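Local structure of myosin-I heavy chain (Dictyostelium discoideum, 5EJY) at residues 171-183 against 216-228. The protein is an unconventional class VII myosin, an actin-based motor with ATPase activity that takes part in the early steps of phagocytosis and in adhesion. Residues are numbered along the deposited sequence; the frame is centred on the assembly and turned at random.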
ATOM      1  N   TYR A 171      11.534   6.649  18.703  1.00 26.09           N
ATOM      2  CA  TYR A 171      12.591   5.648  18.699  1.00 19.80           C
ATOM      3  C   TYR A 171      12.110   4.364  18.037  1.00 21.22           C
ATOM      4  O   TYR A 171      12.820   3.762  17.231  1.00 21.32           O
ATOM      5  CB  TYR A 171      13.048   5.342  20.138  1.00 26.05           C
ATOM      6  CG  TYR A 171      14.284   4.477  20.185  1.00 28.60           C
ATOM      7  CD1 TYR A 171      15.539   5.027  19.996  1.00 30.66           C
ATOM      8  CD2 TYR A 171      14.197   3.109  20.424  1.00 32.86           C
ATOM      9  CE1 TYR A 171      16.679   4.246  20.041  1.00 34.96           C
ATOM     10  CE2 TYR A 171      15.330   2.318  20.473  1.00 30.86           C
ATOM     11  CZ  TYR A 171      16.570   2.895  20.282  1.00 39.01           C
ATOM     12  OH  TYR A 171      17.712   2.127  20.318  1.00 36.39           O
ATOM     13  N   PHE A 172      10.908   3.937  18.403  1.00 22.21           N
ATOM     14  CA  PHE A 172      10.353   2.707  17.845  1.00 21.78           C
ATOM     15  C   PHE A 172      10.140   2.826  16.319  1.00 19.48           C
ATOM     16  O   PHE A 172      10.464   1.908  15.573  1.00 20.15           O
ATOM     17  CB  PHE A 172       9.040   2.355  18.546  1.00 19.97           C
ATOM     18  CG  PHE A 172       8.452   1.037  18.103  1.00 27.33           C
ATOM     19  CD1 PHE A 172       9.139  -0.152  18.306  1.00 26.17           C
ATOM     20  CD2 PHE A 172       7.216   0.990  17.478  1.00 24.16           C
ATOM     21  CE1 PHE A 172       8.600  -1.368  17.890  1.00 32.12           C
ATOM     22  CE2 PHE A 172       6.669  -0.228  17.055  1.00 26.78           C
ATOM     23  CZ  PHE A 172       7.361  -1.404  17.264  1.00 27.24           C
ATOM     24  N   ILE A 173       9.621   3.947  15.849  1.00 19.85           N
ATOM     25  CA  ILE A 173       9.399   4.037  14.380  1.00 18.51           C
ATOM     26  C   ILE A 173      10.742   4.049  13.623  1.00 22.42           C
ATOM     27  O   ILE A 173      10.848   3.548  12.503  1.00 21.20           O
ATOM     28  CB  ILE A 173       8.436   5.197  13.980  1.00 22.05           C
ATOM     29  CG1 ILE A 173       7.757   4.903  12.622  1.00 16.38           C
ATOM     30  CG2 ILE A 173       9.151   6.548  13.939  1.00 21.23           C
ATOM     31  CD1 ILE A 173       6.781   3.748  12.679  1.00 20.41           C
ATOM     32  N   LEU A 174      11.800   4.575  14.239  1.00 22.03           N
ATOM     33  CA  LEU A 174      13.106   4.496  13.577  1.00 21.88           C
ATOM     34  C   LEU A 174      13.534   3.041  13.452  1.00 22.69           C
ATOM     35  O   LEU A 174      14.085   2.650  12.433  1.00 25.75           O
ATOM     36  CB  LEU A 174      14.196   5.277  14.323  1.00 23.59           C
ATOM     37  CG  LEU A 174      14.233   6.805  14.302  1.00 24.19           C
ATOM     38  CD1 LEU A 174      15.473   7.272  15.089  1.00 25.99           C
ATOM     39  CD2 LEU A 174      14.272   7.348  12.886  1.00 23.78           C
ATOM     40  N   GLN A 175      13.296   2.247  14.502  1.00 23.86           N
ATOM     41  CA  GLN A 175      13.594   0.811  14.446  1.00 22.10           C
ATOM     42  C   GLN A 175      12.759   0.095  13.367  1.00 22.01           C
ATOM     43  O   GLN A 175      13.268  -0.741  12.625  1.00 22.67           O
ATOM     44  CB  GLN A 175      13.307   0.153  15.788  1.00 27.43           C
ATOM     45  CG  GLN A 175      14.232   0.543  16.929  1.00 26.27           C
ATOM     46  CD  GLN A 175      13.718   0.003  18.235  1.00 25.90           C
ATOM     47  OE1 GLN A 175      12.715   0.484  18.765  1.00 28.59           O
ATOM     48  NE2 GLN A 175      14.377  -1.032  18.748  1.00 30.14           N
ATOM     49  N   ARG A 176      11.470   0.404  13.313  1.00 22.17           N
ATOM     50  CA  ARG A 176      10.586  -0.190  12.304  1.00 22.67           C
ATOM     51  C   ARG A 176      11.064   0.103  10.868  1.00 21.77           C
ATOM     52  O   ARG A 176      11.013  -0.759   9.978  1.00 24.48           O
ATOM     53  CB  ARG A 176       9.157   0.333  12.512  1.00 19.99           C
ATOM     54  CG  ARG A 176       8.505  -0.114  13.838  1.00 22.12           C
ATOM     55  CD  ARG A 176       7.752  -1.436  13.688  1.00 26.75           C
ATOM     56  NE  ARG A 176       6.712  -1.313  12.673  1.00 23.13           N
ATOM     57  CZ  ARG A 176       6.411  -2.245  11.768  1.00 27.64           C
ATOM     58  NH1 ARG A 176       7.044  -3.415  11.755  1.00 23.78           N
ATOM     59  NH2 ARG A 176       5.470  -1.999  10.865  1.00 21.00           N
ATOM     60  N   PHE A 177      11.501   1.330  10.620  1.00 22.09           N
ATOM     61  CA  PHE A 177      11.972   1.675   9.277  1.00 22.70           C
ATOM     62  C   PHE A 177      13.348   1.061   8.989  1.00 27.62           C
ATOM     63  O   PHE A 177      13.677   0.780   7.842  1.00 25.65           O
ATOM     64  CB  PHE A 177      11.977   3.192   9.043  1.00 20.70           C
ATOM     65  CG  PHE A 177      10.650   3.740   8.592  1.00 21.97           C
ATOM     66  CD1 PHE A 177      10.114   3.357   7.375  1.00 23.07           C
ATOM     67  CD2 PHE A 177       9.931   4.633   9.393  1.00 17.61           C
ATOM     68  CE1 PHE A 177       8.882   3.839   6.948  1.00 20.49           C
ATOM     69  CE2 PHE A 177       8.708   5.122   8.968  1.00 20.07           C
ATOM     70  CZ  PHE A 177       8.184   4.729   7.733  1.00 17.28           C
ATOM     71  N   THR A 178      14.142   0.836  10.030  1.00 27.52           N
ATOM     72  CA  THR A 178      15.403   0.130   9.826  1.00 28.16           C
ATOM     73  C   THR A 178      15.096  -1.295   9.375  1.00 25.47           C
ATOM     74  O   THR A 178      15.783  -1.860   8.529  1.00 31.36           O
ATOM     75  CB  THR A 178      16.255   0.102  11.114  1.00 30.48           C
ATOM     76  OG1 THR A 178      16.480   1.446  11.562  1.00 29.31           O
ATOM     77  CG2 THR A 178      17.598  -0.579  10.860  1.00 32.96           C
ATOM     78  N   LEU A 179      14.039  -1.865   9.938  1.00 28.76           N
ATOM     79  CA  LEU A 179      13.605  -3.198   9.549  1.00 26.63           C
ATOM     80  C   LEU A 179      12.976  -3.203   8.156  1.00 31.45           C
ATOM     81  O   LEU A 179      13.298  -4.050   7.323  1.00 28.77           O
ATOM     82  CB  LEU A 179      12.611  -3.745  10.570  1.00 29.56           C
ATOM     83  CG  LEU A 179      11.962  -5.074  10.188  1.00 36.23           C
ATOM     84  CD1 LEU A 179      12.989  -6.191  10.229  1.00 40.77           C
ATOM     85  CD2 LEU A 179      10.799  -5.379  11.113  1.00 28.78           C
ATOM     86  N   ASN A 180      12.092  -2.246   7.898  1.00 28.60           N
ATOM     87  CA  ASN A 180      11.241  -2.315   6.705  1.00 26.11           C
ATOM     88  C   ASN A 180      11.694  -1.500   5.507  1.00 30.60           C
ATOM     89  O   ASN A 180      11.095  -1.591   4.430  1.00 30.04           O
ATOM     90  CB  ASN A 180       9.793  -1.970   7.067  1.00 26.49           C
ATOM     91  CG  ASN A 180       9.123  -3.083   7.833  1.00 28.84           C
ATOM     92  OD1 ASN A 180       9.650  -4.195   7.888  1.00 28.62           O
ATOM     93  ND2 ASN A 180       7.958  -2.799   8.433  1.00 21.59           N
ATOM     94  N   GLY A 181      12.745  -0.704   5.682  1.00 28.70           N
ATOM     95  CA  GLY A 181      13.295   0.048   4.570  1.00 28.25           C
ATOM     96  C   GLY A 181      12.610   1.389   4.402  1.00 27.75           C
ATOM     97  O   GLY A 181      11.566   1.649   5.006  1.00 26.65           O
ATOM     98  N   ALA A 182      13.201   2.237   3.571  1.00 25.58           N
ATOM     99  CA  ALA A 182      12.723   3.593   3.344  1.00 26.52           C
ATOM    100  C   ALA A 182      11.325   3.638   2.754  1.00 29.75           C
ATOM    101  O   ALA A 182      10.911   2.732   2.021  1.00 26.18           O
ATOM    102  CB  ALA A 182      13.685   4.334   2.413  1.00 32.14           C
ATOM    103  N   ARG A 183      10.612   4.715   3.064  1.00 25.36           N
ATOM    104  CA  ARG A 183       9.342   5.007   2.410  1.00 23.80           C
ATOM    105  C   ARG A 183       9.544   5.959   1.239  1.00 26.92           C
ATOM    106  O   ARG A 183      10.646   6.491   1.014  1.00 26.58           O
ATOM    107  CB  ARG A 183       8.344   5.610   3.406  1.00 23.26           C
ATOM    108  CG  ARG A 183       8.669   7.032   3.836  1.00 22.03           C
ATOM    109  CD  ARG A 183       7.704   7.485   4.933  1.00 21.70           C
ATOM    110  NE  ARG A 183       6.322   7.462   4.452  1.00 19.15           N
ATOM    111  CZ  ARG A 183       5.255   7.625   5.225  1.00 20.65           C
ATOM    112  NH1 ARG A 183       5.402   7.785   6.545  1.00 16.76           N
ATOM    113  NH2 ARG A 183       4.034   7.605   4.680  1.00 21.55           N
ATOM    114  N   HIS A 216      -5.103  -1.743  12.211  1.00 23.06           N
ATOM    115  CA  HIS A 216      -4.340  -0.674  12.835  1.00 23.46           C
ATOM    116  C   HIS A 216      -2.883  -0.840  12.445  1.00 23.63           C
ATOM    117  O   HIS A 216      -2.264  -1.870  12.736  1.00 26.63           O
ATOM    118  CB  HIS A 216      -4.512  -0.686  14.360  1.00 22.87           C
ATOM    119  CG  HIS A 216      -5.882  -0.279  14.805  1.00 28.01           C
ATOM    120  ND1 HIS A 216      -6.912  -1.181  14.965  1.00 32.44           N
ATOM    121  CD2 HIS A 216      -6.403   0.939  15.085  1.00 31.33           C
ATOM    122  CE1 HIS A 216      -8.005  -0.537  15.338  1.00 27.48           C
ATOM    123  NE2 HIS A 216      -7.723   0.751  15.415  1.00 34.20           N
ATOM    124  N   ILE A 217      -2.340   0.170  11.772  1.00 21.20           N
ATOM    125  CA  ILE A 217      -0.972   0.092  11.273  1.00 17.86           C
ATOM    126  C   ILE A 217      -0.121   1.280  11.718  1.00 22.42           C
ATOM    127  O   ILE A 217      -0.622   2.237  12.330  1.00 22.36           O
ATOM    128  CB  ILE A 217      -0.937   0.010   9.705  1.00 20.36           C
ATOM    129  CG1 ILE A 217      -1.430   1.310   9.064  1.00 19.06           C
ATOM    130  CG2 ILE A 217      -1.798  -1.155   9.202  1.00 23.72           C
ATOM    131  CD1 ILE A 217      -1.308   1.305   7.513  1.00 21.10           C
ATOM    132  N   ASP A 218       1.172   1.217  11.410  1.00 20.75           N
ATOM    133  CA  ASP A 218       2.033   2.373  11.616  1.00 21.46           C
ATOM    134  C   ASP A 218       2.677   2.833  10.320  1.00 22.65           C
ATOM    135  O   ASP A 218       2.444   2.237   9.245  1.00 19.48           O
ATOM    136  CB  ASP A 218       3.044   2.176  12.776  1.00 20.67           C
ATOM    137  CG  ASP A 218       4.161   1.185  12.461  1.00 22.79           C
ATOM    138  OD1 ASP A 218       4.409   0.851  11.285  1.00 21.58           O
ATOM    139  OD2 ASP A 218       4.826   0.737  13.428  1.00 24.07           O
ATOM    140  N   SER A 219       3.453   3.913  10.401  1.00 19.97           N
ATOM    141  CA  SER A 219       4.026   4.513   9.190  1.00 17.76           C
ATOM    142  C   SER A 219       4.878   3.547   8.373  1.00 18.92           C
ATOM    143  O   SER A 219       4.991   3.696   7.150  1.00 18.08           O
ATOM    144  CB  SER A 219       4.885   5.726   9.570  1.00 18.34           C
ATOM    145  OG  SER A 219       4.091   6.667  10.275  1.00 20.29           O
ATOM    146  N   ALA A 220       5.490   2.577   9.045  1.00 17.26           N
ATOM    147  CA  ALA A 220       6.424   1.647   8.392  1.00 16.49           C
ATOM    148  C   ALA A 220       5.774   0.340   7.941  1.00 17.19           C
ATOM    149  O   ALA A 220       6.449  -0.522   7.385  1.00 20.97           O
ATOM    150  CB  ALA A 220       7.587   1.338   9.314  1.00 20.60           C
ATOM    151  N   THR A 221       4.472   0.199   8.162  1.00 16.22           N
ATOM    152  CA  THR A 221       3.778  -1.058   7.865  1.00 19.12           C
ATOM    153  C   THR A 221       3.767  -1.368   6.368  1.00 20.32           C
ATOM    154  O   THR A 221       3.360  -0.539   5.556  1.00 18.94           O
ATOM    155  CB  THR A 221       2.338  -1.053   8.411  1.00 21.32           C
ATOM    156  OG1 THR A 221       2.387  -1.029   9.844  1.00 21.06           O
ATOM    157  CG2 THR A 221       1.579  -2.320   7.956  1.00 19.72           C
ATOM    158  N   THR A 222       4.235  -2.558   6.008  1.00 20.04           N
ATOM    159  CA  THR A 222       4.329  -2.923   4.599  1.00 19.00           C
ATOM    160  C   THR A 222       3.107  -3.672   4.103  1.00 21.34           C
ATOM    161  O   THR A 222       2.270  -4.109   4.884  1.00 19.79           O
ATOM    162  CB  THR A 222       5.552  -3.809   4.339  1.00 21.48           C
ATOM    163  OG1 THR A 222       5.435  -4.992   5.132  1.00 22.19           O
ATOM    164  CG2 THR A 222       6.834  -3.059   4.709  1.00 21.18           C
ATOM    165  N   CYS A 223       3.017  -3.818   2.784  1.00 19.94           N
ATOM    166  CA  CYS A 223       1.951  -4.614   2.202  1.00 20.39           C
ATOM    167  C   CYS A 223       2.016  -6.060   2.710  1.00 20.37           C
ATOM    168  O   CYS A 223       1.001  -6.676   3.024  1.00 18.87           O
ATOM    169  CB  CYS A 223       2.046  -4.564   0.677  1.00 18.39           C
ATOM    170  SG  CYS A 223       0.673  -5.402  -0.116  1.00 23.52           S
ATOM    171  N   GLN A 224       3.222  -6.606   2.795  1.00 22.34           N
ATOM    172  CA  GLN A 224       3.381  -7.972   3.274  1.00 24.38           C
ATOM    173  C   GLN A 224       2.940  -8.161   4.733  1.00 22.29           C
ATOM    174  O   GLN A 224       2.250  -9.131   5.054  1.00 17.23           O
ATOM    175  CB  GLN A 224       4.817  -8.453   3.052  1.00 24.01           C
ATOM    176  CG  GLN A 224       5.068  -9.889   3.465  1.00 31.48           C
ATOM    177  CD  GLN A 224       6.441 -10.389   3.015  1.00 35.43           C
ATOM    178  OE1 GLN A 224       7.121  -9.737   2.233  1.00 34.02           O
ATOM    179  NE2 GLN A 224       6.839 -11.554   3.506  1.00 40.75           N
ATOM    180  N   GLU A 225       3.315  -7.237   5.618  1.00 21.88           N
ATOM    181  CA  GLU A 225       2.871  -7.320   7.014  1.00 21.34           C
ATOM    182  C   GLU A 225       1.362  -7.282   7.107  1.00 21.72           C
ATOM    183  O   GLU A 225       0.745  -8.064   7.834  1.00 19.60           O
ATOM    184  CB  GLU A 225       3.445  -6.168   7.851  1.00 20.22           C
ATOM    185  CG  GLU A 225       4.889  -6.344   8.218  1.00 24.50           C
ATOM    186  CD  GLU A 225       5.467  -5.136   8.928  1.00 29.50           C
ATOM    187  OE1 GLU A 225       4.895  -4.023   8.826  1.00 23.78           O
ATOM    188  OE2 GLU A 225       6.510  -5.309   9.589  1.00 31.07           O
ATOM    189  N   SER A 226       0.764  -6.352   6.381  1.00 18.51           N
ATOM    190  CA  SER A 226      -0.685  -6.185   6.442  1.00 20.62           C
ATOM    191  C   SER A 226      -1.450  -7.333   5.791  1.00 20.32           C
ATOM    192  O   SER A 226      -2.544  -7.692   6.242  1.00 19.10           O
ATOM    193  CB  SER A 226      -1.098  -4.862   5.812  1.00 22.68           C
ATOM    194  OG  SER A 226      -0.992  -3.831   6.770  1.00 25.44           O
ATOM    195  N   SER A 227      -0.876  -7.898   4.733  1.00 18.85           N
ATOM    196  CA  SER A 227      -1.460  -9.071   4.090  1.00 18.51           C
ATOM    197  C   SER A 227      -1.423 -10.278   5.036  1.00 22.54           C
ATOM    198  O   SER A 227      -2.382 -11.040   5.100  1.00 18.61           O
ATOM    199  CB  SER A 227      -0.738  -9.392   2.781  1.00 19.65           C
ATOM    200  OG  SER A 227      -0.887  -8.322   1.865  1.00 19.73           O
ATOM    201  N   ASN A 228      -0.320 -10.440   5.768  1.00 20.50           N
ATOM    202  CA  ASN A 228      -0.232 -11.499   6.776  1.00 20.44           C
ATOM    203  C   ASN A 228      -1.226 -11.278   7.910  1.00 21.14           C
ATOM    204  O   ASN A 228      -1.870 -12.217   8.394  1.00 20.97           O
ATOM    205  CB  ASN A 228       1.174 -11.572   7.375  1.00 22.81           C
ATOM    206  CG  ASN A 228       2.224 -12.033   6.381  1.00 27.25           C
ATOM    207  OD1 ASN A 228       1.914 -12.601   5.330  1.00 23.70           O
ATOM    208  ND2 ASN A 228       3.485 -11.804   6.723  1.00 28.03           N
TER
HETATM  209  O   HOH W   1       8.918  -6.809   7.825  1.00 45.41           O
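Bends at chi2 (-90°) and chi3 (-59°) turn the guanidinium of Arg176 across to Asp218 and Glu225; the Glu225 chain runs extended beyond CG to meet it. The three form a salt-bridge network between helix 161-180 of the MyTH4 domain and the first, ubiquitin-like lobe of FERM, a worked example of one arginine bridging two carboxylates across a domain boundary. The grip is bidentate twice over. Side-on, NE of Arg176 reaches the syn lone pair of Asp218 OD2 (2.9 Å) while NH2 takes Asp218 OD1 (3.1 Å); end-on, NH1 and NH2 point almost straight at Glu225 OE2 and OE1, the guanidinium and carboxylate nearly coplanar. With an alanine here, Asp218 and Glu225 would probably face helix 161-180 without the positive charge they share.

Glu225 is also fixed from its own side: it forms a capping box with Thr222 at the start of helix 223-233. Beside the charged cluster, the type I turn from Asp218 to Thr221 places Ala220 CB over the centre of the Phe177 ring, a CH-pi contact 3.6 Å from the centroid, and against Arg176 CB. Arg183 lays a guanidinium face near Ser219 O, though its main partners are Glu191 and Asp266. At the helix end, Asn180 ND2 donates to Ala220 O (2.9 Å) and to Glu225 OE2 (3.1 Å), reaching that oxygen from the carboxylate face opposite Arg176 NH1.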